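Alternansucrase (PDB 6HVG) is a multidomain enzyme of glycoside hydrolase family 70 that joins a catalytic region of TIM-barrel type to repeats of the choline-binding type and carries a calcium ion. Local coordinates at residues A286-T290 against S312-A316; A451-N455 against T466-A470; Y599-F603 against Y1116-F1120. All blocks are in the same frame, centred on the assembly; numbering follows the deposited sequence.

Contact 1 (A286-T290 against S312-A316); sequences AVANT and SKDVA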
# COMPACT_ATOMS: atom_id res chain seq x y z
N ALA A 286 -8.37 8.85 -42.84
CA ALA A 286 -8.64 7.89 -43.90
C ALA A 286 -7.87 6.60 -43.65
O ALA A 286 -6.70 6.64 -43.30
CB ALA A 286 -8.26 8.47 -45.25
N VAL A 287 -8.56 5.48 -43.82
CA VAL A 287 -7.99 4.17 -43.61
C VAL A 287 -8.67 3.16 -44.50
O VAL A 287 -9.81 3.34 -44.91
CB VAL A 287 -8.13 3.69 -42.16
CG1 VAL A 287 -7.26 4.52 -41.24
CG2 VAL A 287 -9.59 3.73 -41.72
N ALA A 288 -7.94 2.10 -44.80
CA ALA A 288 -8.48 1.01 -45.56
C ALA A 288 -9.60 0.36 -44.74
O ALA A 288 -9.51 0.21 -43.50
CB ALA A 288 -7.40 -0.00 -45.91
N ASN A 289 -10.65 -0.04 -45.43
CA ASN A 289 -11.75 -0.72 -44.79
C ASN A 289 -12.46 -1.60 -45.79
O ASN A 289 -12.32 -1.46 -47.01
CB ASN A 289 -12.73 0.29 -44.19
CG ASN A 289 -13.50 -0.26 -43.00
OD1 ASN A 289 -12.99 -1.09 -42.24
ND2 ASN A 289 -14.73 0.19 -42.84
N THR A 290 -13.22 -2.54 -45.24
CA THR A 290 -13.99 -3.46 -46.05
C THR A 290 -15.45 -3.28 -45.73
O THR A 290 -15.82 -3.01 -44.60
CB THR A 290 -13.59 -4.92 -45.76
OG1 THR A 290 -13.87 -5.23 -44.38
CG2 THR A 290 -12.09 -5.11 -46.02
N SER A 312 -5.32 -6.09 -48.26
CA SER A 312 -5.86 -4.85 -47.66
C SER A 312 -6.53 -5.16 -46.33
O SER A 312 -7.17 -6.21 -46.19
CB SER A 312 -6.88 -4.16 -48.58
OG SER A 312 -7.61 -3.17 -47.87
N LYS A 313 -6.40 -4.27 -45.36
CA LYS A 313 -7.02 -4.49 -44.06
C LYS A 313 -8.45 -3.95 -43.91
O LYS A 313 -9.00 -3.28 -44.81
CB LYS A 313 -6.16 -3.84 -42.99
CG LYS A 313 -4.77 -4.38 -42.84
CD LYS A 313 -4.22 -3.99 -41.47
CE LYS A 313 -2.73 -4.21 -41.37
NZ LYS A 313 -2.30 -4.26 -39.95
N ASP A 314 -9.04 -4.25 -42.74
CA ASP A 314 -10.22 -3.56 -42.23
C ASP A 314 -9.91 -2.86 -40.88
O ASP A 314 -8.88 -3.11 -40.25
CB ASP A 314 -11.44 -4.52 -42.14
CG ASP A 314 -11.33 -5.59 -41.04
OD1 ASP A 314 -12.13 -6.55 -41.07
OD2 ASP A 314 -10.48 -5.49 -40.14
N VAL A 315 -10.82 -2.01 -40.43
CA VAL A 315 -10.61 -1.22 -39.22
C VAL A 315 -10.25 -2.07 -38.00
O VAL A 315 -9.44 -1.66 -37.16
CB VAL A 315 -11.84 -0.30 -38.95
CG1 VAL A 315 -11.93 0.17 -37.49
CG2 VAL A 315 -11.81 0.86 -39.91
N ALA A 316 -10.86 -3.23 -37.89
CA ALA A 316 -10.57 -4.11 -36.74
C ALA A 316 -9.09 -4.54 -36.69
O ALA A 316 -8.52 -4.69 -35.60
CB ALA A 316 -11.47 -5.33 -36.78
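One face of the N289 amide is covered by V315: methyl CG2 lies over this face, offset toward OD1 and 3.7 Å from CG of N289, while the oxygen of the same amide receives the backbone N of V315. That hydrogen bond, V315 N to N289 OD1, measures 3.0 Å with an N-H...O angle of 157°, and the donor lies 22° out of the carbonyl plane, displaced to the face that carries CG2. The CB of N289 leads off from the other segment, but with CG anti to the backbone N the amide bends back to reach V315. The second flat group, the carboxylate of D314, is used differently. T290 OG1 approaches D314 at CB (3.4 Å), whereas OD2 of D314 accepts hydrogen bonds from the backbone of G317 and N318, holding the turn that follows. The rest is van der Waals contact: K313 O lies against the backbone of A288 and N289 and against T290 CG2, A288 CB is 3.7 Å from S312 OG, and the apolar pair V287 CG2 and V315 CG2 meets at 4.1 Å. Chain directions 101° apart, with N289 CA only 4.1 Å from D314 CA, indicate a crossing and not a sheet pairing. Strand 286-293 pairs with 296-300 and strand 310-313 with 319-322, so the contact joins successive hairpin units, consistent with the choline-binding repeats of this region. Strand 277-279 contributes Y278, which touches V287, N289 and V315; strand 319-322 brings F320 to D314 and F322 to T290.

Contact 2 (A451-N455 against T466-A470); sequences ANYLN and TTYTA
N455 of helix 447-462 turns its side-chain amide onto the extended backbone of Y468, in a helix-loop-helix connection of the family 70 region whose loop runs back along the first helix before helix 474-495 begins. The close-packed part centres on A451, N455 and Y468. A451 CB sits 3.5 Å from Y468 O and 3.8 Å from Y468 CB, a separation that the small side chain permits: the CA atoms of A451 and Y468 are 5.1 Å apart. One turn along, N455 is modelled facing both backbone polar atoms of Y468. Its OD1 is within hydrogen-bonding distance of Y468 N, but that oxygen is placed too near T466 O, so this half of the grip is doubtful. The Y468 CB is directed at the helix, and a chi1 of -73° then lays the ring against L454: the ring edge receives L454 CB in plane, while L454 CD1 comes within 3.7 Å of Y468 CD2. T466 CB lies over one face of this ring, offset toward the rim. Beyond these residues, L454 and Y468 touch L477 and A480 of helix 474-495. The other side is loose: T467 and T469 send CB away from the helix, are exposed to solvent and bury little against it. The second amide bond shares the uncertainty of the N455 placement; as modelled, N455 ND2 to Y468 O is 3.1 Å with an N-H...O angle of 136°, the donor in the carbonyl plane on a lone pair and the acceptor 27° out of the N455 amide plane.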
# COMPACT_ATOMS: atom_id res chain seq x y z
N ALA A 451 26.76 -8.38 -25.74
CA ALA A 451 26.59 -7.33 -26.73
C ALA A 451 26.18 -6.02 -26.07
O ALA A 451 26.60 -4.93 -26.52
CB ALA A 451 25.57 -7.73 -27.78
N ASN A 452 25.36 -6.11 -25.03
CA ASN A 452 24.92 -4.91 -24.32
C ASN A 452 26.07 -4.27 -23.54
O ASN A 452 26.22 -3.05 -23.56
CB ASN A 452 23.75 -5.22 -23.39
CG ASN A 452 22.45 -5.48 -24.14
OD1 ASN A 452 22.31 -5.13 -25.29
ND2 ASN A 452 21.50 -6.08 -23.46
N TYR A 453 26.87 -5.09 -22.88
CA TYR A 453 28.06 -4.62 -22.19
C TYR A 453 28.96 -3.87 -23.15
O TYR A 453 29.40 -2.77 -22.85
CB TYR A 453 28.83 -5.78 -21.57
CG TYR A 453 30.26 -5.46 -21.18
CD1 TYR A 453 30.57 -4.90 -19.94
CD2 TYR A 453 31.30 -5.74 -22.03
CE1 TYR A 453 31.88 -4.62 -19.58
CE2 TYR A 453 32.62 -5.46 -21.68
CZ TYR A 453 32.91 -4.91 -20.46
OH TYR A 453 34.22 -4.65 -20.15
N LEU A 454 29.24 -4.46 -24.31
CA LEU A 454 30.12 -3.86 -25.31
C LEU A 454 29.60 -2.53 -25.80
O LEU A 454 30.35 -1.55 -25.84
CB LEU A 454 30.32 -4.78 -26.51
CG LEU A 454 31.07 -6.07 -26.21
CD1 LEU A 454 30.98 -6.98 -27.41
CD2 LEU A 454 32.53 -5.83 -25.85
N ASN A 455 28.31 -2.47 -26.13
CA ASN A 455 27.70 -1.22 -26.56
C ASN A 455 27.71 -0.14 -25.46
O ASN A 455 27.96 1.02 -25.74
CB ASN A 455 26.26 -1.45 -27.02
CG ASN A 455 26.17 -2.27 -28.27
OD1 ASN A 455 27.17 -2.52 -28.93
ND2 ASN A 455 24.98 -2.69 -28.61
N THR A 466 29.68 0.76 -30.89
CA THR A 466 29.28 -0.41 -31.62
C THR A 466 27.81 -0.71 -31.41
O THR A 466 27.28 -0.57 -30.31
CB THR A 466 30.13 -1.65 -31.22
OG1 THR A 466 30.14 -1.82 -29.79
CG2 THR A 466 31.57 -1.51 -31.72
N THR A 467 27.15 -1.10 -32.49
CA THR A 467 25.81 -1.66 -32.44
C THR A 467 25.95 -3.17 -32.51
O THR A 467 26.03 -3.74 -33.58
CB THR A 467 24.97 -1.20 -33.64
OG1 THR A 467 25.36 0.13 -34.01
CG2 THR A 467 23.48 -1.28 -33.31
N TYR A 468 26.01 -3.81 -31.37
CA TYR A 468 26.04 -5.25 -31.35
C TYR A 468 24.75 -5.87 -30.86
O TYR A 468 24.15 -5.38 -29.92
CB TYR A 468 27.23 -5.71 -30.52
CG TYR A 468 28.59 -5.52 -31.18
CD1 TYR A 468 28.78 -5.78 -32.54
CD2 TYR A 468 29.70 -5.14 -30.41
CE1 TYR A 468 30.04 -5.63 -33.11
CE2 TYR A 468 30.94 -4.97 -30.98
CZ TYR A 468 31.11 -5.22 -32.32
OH TYR A 468 32.38 -5.07 -32.87
N THR A 469 24.32 -6.93 -31.51
CA THR A 469 23.13 -7.67 -31.14
C THR A 469 23.60 -9.05 -30.72
O THR A 469 24.76 -9.44 -30.91
CB THR A 469 22.16 -7.75 -32.33
OG1 THR A 469 22.05 -6.44 -32.87
CG2 THR A 469 20.76 -8.17 -31.93
N ALA A 470 22.71 -9.76 -30.05
CA ALA A 470 22.94 -11.14 -29.71
C ALA A 470 23.26 -11.97 -30.95
O ALA A 470 23.93 -12.98 -30.87
CB ALA A 470 21.71 -11.68 -28.98

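Contact 3 (Y599-F603 against Y1116-F1120); sequences YLMNF and YDLGF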
# COMPACT_ATOMS: atom_id res chain seq x y z
N TYR A 599 13.20 -6.89 28.58
CA TYR A 599 14.09 -5.73 28.53
C TYR A 599 13.31 -4.42 28.57
O TYR A 599 13.74 -3.47 29.24
CB TYR A 599 14.95 -5.81 27.28
CG TYR A 599 15.78 -4.59 26.96
CD1 TYR A 599 17.03 -4.42 27.52
CD2 TYR A 599 15.34 -3.65 26.05
CE1 TYR A 599 17.82 -3.33 27.17
CE2 TYR A 599 16.13 -2.57 25.70
CZ TYR A 599 17.36 -2.42 26.26
OH TYR A 599 18.16 -1.33 25.93
N LEU A 600 12.17 -4.37 27.90
CA LEU A 600 11.36 -3.14 27.90
C LEU A 600 10.65 -2.94 29.23
O LEU A 600 10.63 -1.83 29.75
CB LEU A 600 10.34 -3.16 26.75
CG LEU A 600 10.95 -3.14 25.34
CD1 LEU A 600 9.94 -3.58 24.30
CD2 LEU A 600 11.52 -1.78 24.96
N MET A 601 10.10 -4.01 29.80
CA MET A 601 9.38 -3.93 31.08
C MET A 601 10.32 -3.76 32.27
O MET A 601 9.87 -3.42 33.36
CB MET A 601 8.51 -5.17 31.31
CG MET A 601 7.43 -5.41 30.27
SD MET A 601 6.20 -4.10 30.18
CE MET A 601 6.88 -3.21 28.78
N ASN A 602 11.61 -3.98 32.06
CA ASN A 602 12.63 -3.64 33.06
C ASN A 602 13.67 -2.66 32.51
O ASN A 602 14.83 -2.73 32.91
CB ASN A 602 13.31 -4.93 33.53
CG ASN A 602 12.35 -5.85 34.25
OD1 ASN A 602 12.19 -5.76 35.48
ND2 ASN A 602 11.68 -6.71 33.50
N PHE A 603 13.26 -1.79 31.59
CA PHE A 603 14.24 -0.95 30.90
C PHE A 603 15.05 -0.16 31.89
O PHE A 603 16.28 -0.18 31.84
CB PHE A 603 13.58 -0.01 29.90
CG PHE A 603 14.56 0.83 29.13
CD1 PHE A 603 15.47 0.24 28.27
CD2 PHE A 603 14.57 2.21 29.24
CE1 PHE A 603 16.38 1.01 27.56
CE2 PHE A 603 15.48 2.99 28.53
CZ PHE A 603 16.39 2.39 27.69
N TYR A 1116 17.29 -2.85 20.62
CA TYR A 1116 17.61 -2.54 22.00
C TYR A 1116 18.23 -1.16 22.20
O TYR A 1116 18.43 -0.75 23.35
CB TYR A 1116 18.55 -3.60 22.54
CG TYR A 1116 17.93 -4.95 22.72
CD1 TYR A 1116 17.83 -5.83 21.66
CD2 TYR A 1116 17.48 -5.36 23.97
CE1 TYR A 1116 17.27 -7.08 21.82
CE2 TYR A 1116 16.93 -6.62 24.15
CZ TYR A 1116 16.82 -7.47 23.07
OH TYR A 1116 16.26 -8.71 23.24
N ASP A 1117 18.56 -0.45 21.12
CA ASP A 1117 19.10 0.91 21.21
C ASP A 1117 17.94 1.90 21.28
O ASP A 1117 17.29 2.19 20.27
CB ASP A 1117 19.96 1.21 19.99
CG ASP A 1117 20.72 2.52 20.11
OD1 ASP A 1117 20.38 3.33 20.97
OD2 ASP A 1117 21.64 2.75 19.31
N LEU A 1118 17.69 2.42 22.48
CA LEU A 1118 16.61 3.39 22.71
C LEU A 1118 17.14 4.84 22.92
O LEU A 1118 16.44 5.70 23.46
CB LEU A 1118 15.78 2.95 23.91
CG LEU A 1118 14.79 1.79 23.61
CD1 LEU A 1118 15.47 0.43 23.60
CD2 LEU A 1118 13.63 1.79 24.59
N GLY A 1119 18.35 5.10 22.43
CA GLY A 1119 18.92 6.44 22.46
C GLY A 1119 20.26 6.54 23.18
O GLY A 1119 20.63 7.62 23.64
N PHE A 1120 21.03 5.45 23.21
CA PHE A 1120 22.31 5.46 23.89
C PHE A 1120 23.35 6.28 23.14
O PHE A 1120 23.22 6.51 21.94
CB PHE A 1120 22.86 4.05 24.08
CG PHE A 1120 22.00 3.18 24.95
CD1 PHE A 1120 21.22 2.19 24.39
CD2 PHE A 1120 21.99 3.33 26.34
CE1 PHE A 1120 20.44 1.37 25.18
CE2 PHE A 1120 21.20 2.51 27.14
CZ PHE A 1120 20.42 1.54 26.55
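Y599 meets Y1116 twice over: its ring receives the edge of the Y1116 ring on one face, and its hydroxyl gives a weak hydrogen bond to the Y1116 carbonyl (Y599 OH to Y1116 O, 2.7 Å). The pair is T-shaped, with ring centroids 4.7 Å apart, planes at 66° and Y1116 CD2 over the centre of the Y599 ring. It joins the end of helix 587-601 to a loop before helix 1135-1147, both in the family 70 region of TIM-barrel type. A chi1 of 171° swings the Y599 ring away from its backbone N and over toward the loop, where OH arrives at the edge of F1120. L1118 touches two aromatics with separate methyls: CD1 lies in the plane of the Y599 ring, 3.7 Å from Y599 CE2, while CD2 makes a CH-pi contact over the face of F603, 4.2 Å from the ring centroid and close to its normal. The far end of Y1116 is held by E592 and N595, through its OH, and F1120 stacks on Y1203. The loop is shaped by an Asx turn at D1117, whose OD2 forms a salt bridge with R1089. Its other oxygen, D1117 OD1, accepts twice, from G1119 N at 3.1 Å and from F1120 N at 3.2 Å, each nearly along its C-O axis.

In the fold
The three contacts follow one another along the chain without overlap and sample distant parts of it. Centre to centre, contact 1, among the repeats, lies about 39 Å from contact 2 and about 74 Å from contact 3, on the opposite side of the chain's centre from the latter. Contacts 2 and 3 share the family 70 range, yet their nearest atoms are about 41 Å apart; the corresponding gaps from contact 1 are about 25 Å to contact 2 and about 62 Å to contact 3. Helix 587-601, which carries part of contact 3, lies in sequence between calcium ligands D581 and N625; E575 and D1159 complete the site. No residue of the contacts binds the ion.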